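Local coordinates for hydroxyethylphosphonate dioxygenase (Streptomyces albus, PDB 6B9R), which probably uses iron and molecular oxygen to split the carbon-carbon bond of 2-hydroxyethylphosphonate, giving hydroxymethylphosphonate and formate, at residues Leu206-Glu211 with Pro337-Thr342; Thr254-Arg259 with Glu287-Ser292. One frame throughout, in Å; residues are numbered along the deposited sequence.

Interaction 1: residues Leu206-Glu211 with Pro337-Thr342; sequences LTYGGE and PLHPHT
The phenol of Tyr208 reaches out from the end of strand 202-208 and puts its OH between His339 and Thr342, whose side chains come from the opposite direction. Tyr208 OH lies 2.6 Å from His339 ND1 in a hydrogen bond, met close to the plane of both rings at their edges. The rings meet rim to rim, with planes turned 48° apart and centroids 5.3 Å from each other, so neither covers the other's face. Thr342 OG1, on an oblique line to the phenol ring, is hydrogen-bonded to Tyr208 OH at 2.7 Å. Its methyl, CG2, flanks Tyr208 OH at 3.5 Å. The phenol is directed here by a chi1 of 73°, which tucks CG into the gap flanked by the backbone N and C. The two partners are the first and last residues of a type I turn, closed by Thr342 N to His339 O at 3.1 Å. Trp183 NE1 is also hydrogen-bonded to Tyr208 OH, and the Trp183 and His339 rings meet edge to face. A phenylalanine in place of Tyr208 would probably leave His339 ND1, Thr342 OG1 and Trp183 NE1 without their shared oxygen and the imidazole freer to turn. The buried cluster joins the sheet that carries the iron ligand Gln153 to the loop before strand 343-349 of the second sheet, an arrangement consistent with the tandem-cupin fold of this enzyme family.

Interaction 2: residues Thr254-Arg259 with Glu287-Ser292; sequences TELADR and EALGVS
Leu256 and Arg259, one helical turn apart, rest on Ala288 where helix 253-260 meets the end of helix 279-288, inside a domain of the Cro/C1 helix-turn-helix family. The contact is wholly apolar. Ala288 CB points at the other helix and takes Leu256 CD1 at 3.5 Å. Arg259 CB sits 3.8 Å from the same Ala288 CB. The close approach of the backbones is clear from the 5.5 Å between Arg259 CA and Ala288 CA. Leu256 CD1 also meets Leu289 CG at 3.9 Å, the two leucine side chains crossing at about a right angle. Leu256 swings CG anti to its backbone nitrogen (chi1 176°), and this takes the branch to Ala288 and Leu289. Farther out, Met246 of helix 238-249 and Val267 of helix 264-271 also touch Leu256, while Leu242 and Val245 pack on Leu289, so both leucines belong to the core of the helical bundle. Helix 279-288 finishes in a Schellman motif, with Gly290 the residue of positive phi. Of Arg259 only CB does the packing; the rest bends back over its own helix into salt bridges with Glu255 and Asp258, the latter bond weak. Arg259 NH1 reaches Glu255 OE2 at 2.8 Å; OE2 lies close to the guanidinium plane of Arg259, while NH1 comes in from above the carboxylate plane, 48° out of it.

How the interactions relate
From the N terminus, the chain runs through four helices, lays down strand 86-89 of one sheet and then most of the other, ending at Leu206-Glu211. It then leaves through helices 215-223 and 225-231 for the helix-turn-helix domain. There interaction 2 closes a loop of 27 residues, mostly helical. Interaction 1 closes only when the chain returns at Pro337-Thr342, so interaction 2 is nested inside its 125-residue loop. Within one chain the two do not touch, their nearest atoms about 14 Å apart. The dimer brings them together, since Pro340 packs on Val291 of the second subunit, setting the loop between strands 328-332 and 343-349 of one chain against the helical domain of the other.

Interaction 1: residues Leu206-Glu211 with Pro337-Thr342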
ATOM      1  N   LEU A 206      -6.874  -8.388 -19.406  1.00 20.05           N
ATOM      2  CA  LEU A 206      -7.228  -7.540 -18.280  1.00 24.96           C
ATOM      3  C   LEU A 206      -5.982  -7.345 -17.418  1.00 28.53           C
ATOM      4  O   LEU A 206      -5.748  -8.051 -16.432  1.00 22.69           O
ATOM      5  CB  LEU A 206      -8.391  -8.167 -17.491  1.00 23.53           C
ATOM      6  CG  LEU A 206      -9.589  -8.689 -18.312  1.00 17.06           C
ATOM      7  CD1 LEU A 206     -10.740  -9.143 -17.405  1.00 17.52           C
ATOM      8  CD2 LEU A 206     -10.077  -7.653 -19.323  1.00 22.37           C
ATOM      9  N   THR A 207      -5.161  -6.373 -17.807  1.00 22.37           N
ATOM     10  CA  THR A 207      -3.984  -6.074 -17.005  1.00 19.81           C
ATOM     11  C   THR A 207      -4.353  -5.154 -15.841  1.00 24.67           C
ATOM     12  O   THR A 207      -5.336  -4.409 -15.890  1.00 21.71           O
ATOM     13  CB  THR A 207      -2.866  -5.439 -17.846  1.00 23.88           C
ATOM     14  OG1 THR A 207      -3.251  -4.123 -18.258  1.00 20.40           O
ATOM     15  CG2 THR A 207      -2.555  -6.279 -19.087  1.00 21.49           C
ATOM     16  N   TYR A 208      -3.553  -5.223 -14.780  1.00 21.05           N
ATOM     17  CA  TYR A 208      -3.818  -4.478 -13.557  1.00 26.25           C
ATOM     18  C   TYR A 208      -2.535  -4.438 -12.736  1.00 22.45           C
ATOM     19  O   TYR A 208      -1.563  -5.148 -13.020  1.00 19.38           O
ATOM     20  CB  TYR A 208      -4.995  -5.082 -12.772  1.00 19.74           C
ATOM     21  CG  TYR A 208      -4.687  -6.403 -12.082  1.00 17.56           C
ATOM     22  CD1 TYR A 208      -4.743  -7.607 -12.787  1.00 16.46           C
ATOM     23  CD2 TYR A 208      -4.365  -6.447 -10.727  1.00 17.66           C
ATOM     24  CE1 TYR A 208      -4.465  -8.818 -12.167  1.00 16.52           C
ATOM     25  CE2 TYR A 208      -4.080  -7.664 -10.087  1.00 17.59           C
ATOM     26  CZ  TYR A 208      -4.137  -8.851 -10.824  1.00 19.60           C
ATOM     27  OH  TYR A 208      -3.870 -10.073 -10.219  1.00 16.74           O
ATOM     28  N   GLY A 209      -2.531  -3.558 -11.730  1.00 26.66           N
ATOM     29  CA  GLY A 209      -1.288  -3.231 -11.053  1.00 29.79           C
ATOM     30  C   GLY A 209      -1.198  -3.629  -9.584  1.00 47.58           C
ATOM     31  O   GLY A 209      -0.300  -4.383  -9.194  1.00 53.88           O
ATOM     32  N   GLY A 210      -2.059  -3.097  -8.745  1.00 56.83           N
ATOM     33  CA  GLY A 210      -1.914  -3.414  -7.354  1.00 50.84           C
ATOM     34  C   GLY A 210      -0.864  -2.608  -6.606  1.00 48.17           C
ATOM     35  O   GLY A 210      -0.629  -1.416  -6.850  1.00 45.13           O
ATOM     36  N   GLU A 211      -0.241  -3.292  -5.650  1.00 47.12           N
ATOM     37  CA  GLU A 211       0.643  -2.650  -4.681  1.00 40.33           C
ATOM     38  C   GLU A 211       1.980  -2.258  -5.286  1.00 22.40           C
ATOM     39  O   GLU A 211       2.559  -1.257  -4.855  1.00 32.61           O
ATOM     40  CB  GLU A 211       0.844  -3.570  -3.486  1.00 43.51           C
ATOM     41  CG  GLU A 211      -0.403  -3.713  -2.585  1.00 48.10           C
ATOM     42  CD  GLU A 211      -0.105  -4.190  -1.147  1.00 50.73           C
ATOM     43  OE1 GLU A 211       0.709  -3.554  -0.424  1.00 38.00           O
ATOM     44  OE2 GLU A 211      -0.732  -5.189  -0.723  1.00 48.81           O
ATOM     45  N   PRO A 337      -2.017 -17.349  -5.694  1.00 15.25           N
ATOM     46  CA  PRO A 337      -2.019 -16.921  -4.283  1.00 18.38           C
ATOM     47  C   PRO A 337      -1.085 -15.763  -3.990  1.00 19.03           C
ATOM     48  O   PRO A 337      -1.167 -15.198  -2.891  1.00 18.13           O
ATOM     49  CB  PRO A 337      -1.576 -18.180  -3.511  1.00 15.19           C
ATOM     50  CG  PRO A 337      -1.774 -19.340  -4.485  1.00 26.09           C
ATOM     51  CD  PRO A 337      -1.626 -18.761  -5.864  1.00 22.87           C
ATOM     52  N   LEU A 338      -0.184 -15.401  -4.905  1.00 17.29           N
ATOM     53  CA  LEU A 338       0.562 -14.162  -4.695  1.00 16.58           C
ATOM     54  C   LEU A 338      -0.379 -12.967  -4.692  1.00 17.98           C
ATOM     55  O   LEU A 338      -0.091 -11.936  -4.067  1.00 15.20           O
ATOM     56  CB  LEU A 338       1.638 -13.985  -5.770  1.00 19.93           C
ATOM     57  CG  LEU A 338       2.528 -12.735  -5.658  1.00 31.06           C
ATOM     58  CD1 LEU A 338       3.665 -12.961  -4.664  1.00 33.08           C
ATOM     59  CD2 LEU A 338       3.075 -12.291  -7.017  1.00 33.32           C
ATOM     60  N   HIS A 339      -1.511 -13.097  -5.376  1.00 16.47           N
ATOM     61  CA  HIS A 339      -2.557 -12.084  -5.432  1.00 14.42           C
ATOM     62  C   HIS A 339      -3.851 -12.675  -4.883  1.00 13.94           C
ATOM     63  O   HIS A 339      -4.792 -12.954  -5.638  1.00 16.52           O
ATOM     64  CB  HIS A 339      -2.751 -11.579  -6.859  1.00 12.95           C
ATOM     65  CG  HIS A 339      -1.897 -10.397  -7.193  1.00 12.54           C
ATOM     66  ND1 HIS A 339      -2.088  -9.642  -8.330  1.00 15.31           N
ATOM     67  CD2 HIS A 339      -0.846  -9.846  -6.542  1.00 21.22           C
ATOM     68  CE1 HIS A 339      -1.199  -8.663  -8.356  1.00 19.20           C
ATOM     69  NE2 HIS A 339      -0.432  -8.769  -7.285  1.00 19.34           N
ATOM     70  N   PRO A 340      -3.939 -12.861  -3.565  1.00 15.34           N
ATOM     71  CA  PRO A 340      -5.151 -13.466  -2.997  1.00 16.89           C
ATOM     72  C   PRO A 340      -6.407 -12.646  -3.237  1.00 21.06           C
ATOM     73  O   PRO A 340      -7.505 -13.206  -3.202  1.00 15.53           O
ATOM     74  CB  PRO A 340      -4.823 -13.549  -1.500  1.00 14.96           C
ATOM     75  CG  PRO A 340      -3.887 -12.332  -1.290  1.00 17.59           C
ATOM     76  CD  PRO A 340      -3.010 -12.393  -2.523  1.00 18.01           C
ATOM     77  N   HIS A 341      -6.285 -11.350  -3.492  1.00 18.76           N
ATOM     78  CA  HIS A 341      -7.444 -10.492  -3.697  1.00 12.54           C
ATOM     79  C   HIS A 341      -7.866 -10.396  -5.154  1.00 14.76           C
ATOM     80  O   HIS A 341      -8.738  -9.581  -5.478  1.00 16.56           O
ATOM     81  CB  HIS A 341      -7.152  -9.104  -3.134  1.00 12.51           C
ATOM     82  CG  HIS A 341      -6.541  -9.150  -1.772  1.00 16.67           C
ATOM     83  ND1 HIS A 341      -7.213  -9.652  -0.676  1.00 19.15           N
ATOM     84  CD2 HIS A 341      -5.306  -8.812  -1.338  1.00 16.64           C
ATOM     85  CE1 HIS A 341      -6.425  -9.587   0.384  1.00 19.14           C
ATOM     86  NE2 HIS A 341      -5.260  -9.093   0.007  1.00 18.76           N
ATOM     87  N   THR A 342      -7.263 -11.191  -6.039  1.00 16.15           N
ATOM     88  CA  THR A 342      -7.694 -11.263  -7.426  1.00 15.12           C
ATOM     89  C   THR A 342      -8.601 -12.477  -7.579  1.00 17.20           C
ATOM     90  O   THR A 342      -8.175 -13.607  -7.317  1.00 15.82           O
ATOM     91  CB  THR A 342      -6.501 -11.342  -8.379  1.00 17.04           C
ATOM     92  OG1 THR A 342      -5.794 -10.097  -8.348  1.00 16.75           O
ATOM     93  CG2 THR A 342      -6.980 -11.594  -9.800  1.00 14.55           C
TER

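Interaction 2: residues Thr254-Arg259 with Glu287-Ser292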
ATOM      1  N   THR A 254      19.707 -15.785  20.294  1.00 21.30           N
ATOM      2  CA  THR A 254      19.591 -16.193  21.694  1.00 23.39           C
ATOM      3  C   THR A 254      18.534 -15.373  22.432  1.00 26.35           C
ATOM      4  O   THR A 254      17.851 -15.894  23.323  1.00 23.03           O
ATOM      5  CB  THR A 254      20.945 -16.081  22.412  1.00 31.39           C
ATOM      6  OG1 THR A 254      21.426 -14.725  22.348  1.00 26.18           O
ATOM      7  CG2 THR A 254      21.971 -17.013  21.777  1.00 37.63           C
ATOM      8  N   GLU A 255      18.392 -14.087  22.093  1.00 23.81           N
ATOM      9  CA  GLU A 255      17.359 -13.275  22.735  1.00 22.27           C
ATOM     10  C   GLU A 255      15.967 -13.717  22.290  1.00 24.67           C
ATOM     11  O   GLU A 255      15.063 -13.883  23.116  1.00 24.95           O
ATOM     12  CB  GLU A 255      17.584 -11.790  22.429  1.00 21.02           C
ATOM     13  CG  GLU A 255      16.463 -10.878  22.914  1.00 20.01           C
ATOM     14  CD  GLU A 255      16.373 -10.791  24.435  1.00 29.88           C
ATOM     15  OE1 GLU A 255      17.309 -11.254  25.124  1.00 26.37           O
ATOM     16  OE2 GLU A 255      15.364 -10.247  24.945  1.00 27.99           O
ATOM     17  N   LEU A 256      15.784 -13.923  20.983  1.00 20.97           N
ATOM     18  CA  LEU A 256      14.501 -14.405  20.488  1.00 21.95           C
ATOM     19  C   LEU A 256      14.185 -15.777  21.060  1.00 22.56           C
ATOM     20  O   LEU A 256      13.031 -16.065  21.395  1.00 21.15           O
ATOM     21  CB  LEU A 256      14.500 -14.447  18.965  1.00 18.31           C
ATOM     22  CG  LEU A 256      13.244 -15.016  18.296  1.00 23.75           C
ATOM     23  CD1 LEU A 256      12.002 -14.253  18.735  1.00 20.26           C
ATOM     24  CD2 LEU A 256      13.406 -14.934  16.783  1.00 17.52           C
ATOM     25  N   ALA A 257      15.201 -16.635  21.188  1.00 20.54           N
ATOM     26  CA  ALA A 257      14.993 -17.934  21.824  1.00 20.79           C
ATOM     27  C   ALA A 257      14.502 -17.762  23.253  1.00 25.53           C
ATOM     28  O   ALA A 257      13.565 -18.440  23.691  1.00 24.68           O
ATOM     29  CB  ALA A 257      16.282 -18.745  21.802  1.00 23.15           C
ATOM     30  N   ASP A 258      15.144 -16.863  24.003  1.00 24.97           N
ATOM     31  CA  ASP A 258      14.777 -16.671  25.402  1.00 31.04           C
ATOM     32  C   ASP A 258      13.379 -16.074  25.519  1.00 30.97           C
ATOM     33  O   ASP A 258      12.577 -16.514  26.352  1.00 29.44           O
ATOM     34  CB  ASP A 258      15.817 -15.787  26.094  1.00 37.89           C
ATOM     35  CG  ASP A 258      15.810 -15.944  27.605  1.00 54.69           C
ATOM     36  OD1 ASP A 258      15.473 -17.047  28.089  1.00 59.71           O
ATOM     37  OD2 ASP A 258      16.128 -14.964  28.308  1.00 55.91           O
ATOM     38  N   ARG A 259      13.058 -15.092  24.671  1.00 26.23           N
ATOM     39  CA  ARG A 259      11.736 -14.481  24.729  1.00 25.69           C
ATOM     40  C   ARG A 259      10.656 -15.456  24.281  1.00 31.33           C
ATOM     41  O   ARG A 259       9.548 -15.453  24.827  1.00 31.78           O
ATOM     42  CB  ARG A 259      11.691 -13.211  23.875  1.00 25.26           C
ATOM     43  CG  ARG A 259      12.645 -12.079  24.308  1.00 31.25           C
ATOM     44  CD  ARG A 259      12.227 -11.368  25.617  1.00 35.32           C
ATOM     45  NE  ARG A 259      12.356 -12.217  26.807  1.00 34.94           N
ATOM     46  CZ  ARG A 259      13.512 -12.583  27.361  1.00 35.39           C
ATOM     47  NH1 ARG A 259      14.666 -12.171  26.850  1.00 40.46           N
ATOM     48  NH2 ARG A 259      13.516 -13.365  28.436  1.00 24.85           N
ATOM     49  N   GLU A 287       4.732 -13.710  18.979  1.00 20.46           N
ATOM     50  CA  GLU A 287       4.551 -12.932  20.204  1.00 25.44           C
ATOM     51  C   GLU A 287       5.861 -12.315  20.652  1.00 25.09           C
ATOM     52  O   GLU A 287       5.896 -11.163  21.103  1.00 24.88           O
ATOM     53  CB  GLU A 287       3.982 -13.804  21.327  1.00 30.03           C
ATOM     54  CG  GLU A 287       3.564 -13.019  22.592  1.00 41.43           C
ATOM     55  CD  GLU A 287       4.727 -12.580  23.512  1.00 47.74           C
ATOM     56  OE1 GLU A 287       5.817 -13.207  23.504  1.00 43.62           O
ATOM     57  OE2 GLU A 287       4.543 -11.592  24.260  1.00 48.39           O
ATOM     58  N   ALA A 288       6.952 -13.077  20.554  1.00 19.22           N
ATOM     59  CA  ALA A 288       8.242 -12.552  20.956  1.00 19.00           C
ATOM     60  C   ALA A 288       8.658 -11.392  20.070  1.00 23.63           C
ATOM     61  O   ALA A 288       9.348 -10.479  20.532  1.00 23.86           O
ATOM     62  CB  ALA A 288       9.290 -13.663  20.909  1.00 23.89           C
ATOM     63  N   LEU A 289       8.243 -11.410  18.806  1.00 17.49           N
ATOM     64  CA  LEU A 289       8.589 -10.382  17.829  1.00 18.36           C
ATOM     65  C   LEU A 289       7.546  -9.280  17.730  1.00 24.18           C
ATOM     66  O   LEU A 289       7.677  -8.388  16.879  1.00 20.27           O
ATOM     67  CB  LEU A 289       8.795 -11.028  16.452  1.00 18.78           C
ATOM     68  CG  LEU A 289      10.027 -11.939  16.369  1.00 20.53           C
ATOM     69  CD1 LEU A 289       9.956 -12.909  15.177  1.00 22.44           C
ATOM     70  CD2 LEU A 289      11.318 -11.118  16.331  1.00 19.33           C
ATOM     71  N   GLY A 290       6.516  -9.313  18.567  1.00 23.18           N
ATOM     72  CA  GLY A 290       5.524  -8.252  18.530  1.00 23.13           C
ATOM     73  C   GLY A 290       4.738  -8.185  17.241  1.00 16.89           C
ATOM     74  O   GLY A 290       4.377  -7.091  16.797  1.00 19.93           O
ATOM     75  N   VAL A 291       4.470  -9.328  16.611  1.00 19.07           N
ATOM     76  CA  VAL A 291       3.696  -9.345  15.382  1.00 17.75           C
ATOM     77  C   VAL A 291       2.657 -10.455  15.463  1.00 20.76           C
ATOM     78  O   VAL A 291       2.746 -11.373  16.282  1.00 22.04           O
ATOM     79  CB  VAL A 291       4.585  -9.531  14.133  1.00 19.40           C
ATOM     80  CG1 VAL A 291       5.701  -8.482  14.101  1.00 23.09           C
ATOM     81  CG2 VAL A 291       5.170 -10.946  14.111  1.00 17.16           C
ATOM     82  N   SER A 292       1.649 -10.344  14.610  1.00 19.93           N
ATOM     83  CA  SER A 292       0.725 -11.448  14.408  1.00 25.90           C
ATOM     84  C   SER A 292       1.411 -12.558  13.623  1.00 21.98           C
ATOM     85  O   SER A 292       2.302 -12.308  12.807  1.00 17.90           O
ATOM     86  CB  SER A 292      -0.519 -10.973  13.652  1.00 20.20           C
ATOM     87  OG  SER A 292      -1.274 -12.072  13.163  1.00 36.75           O
TER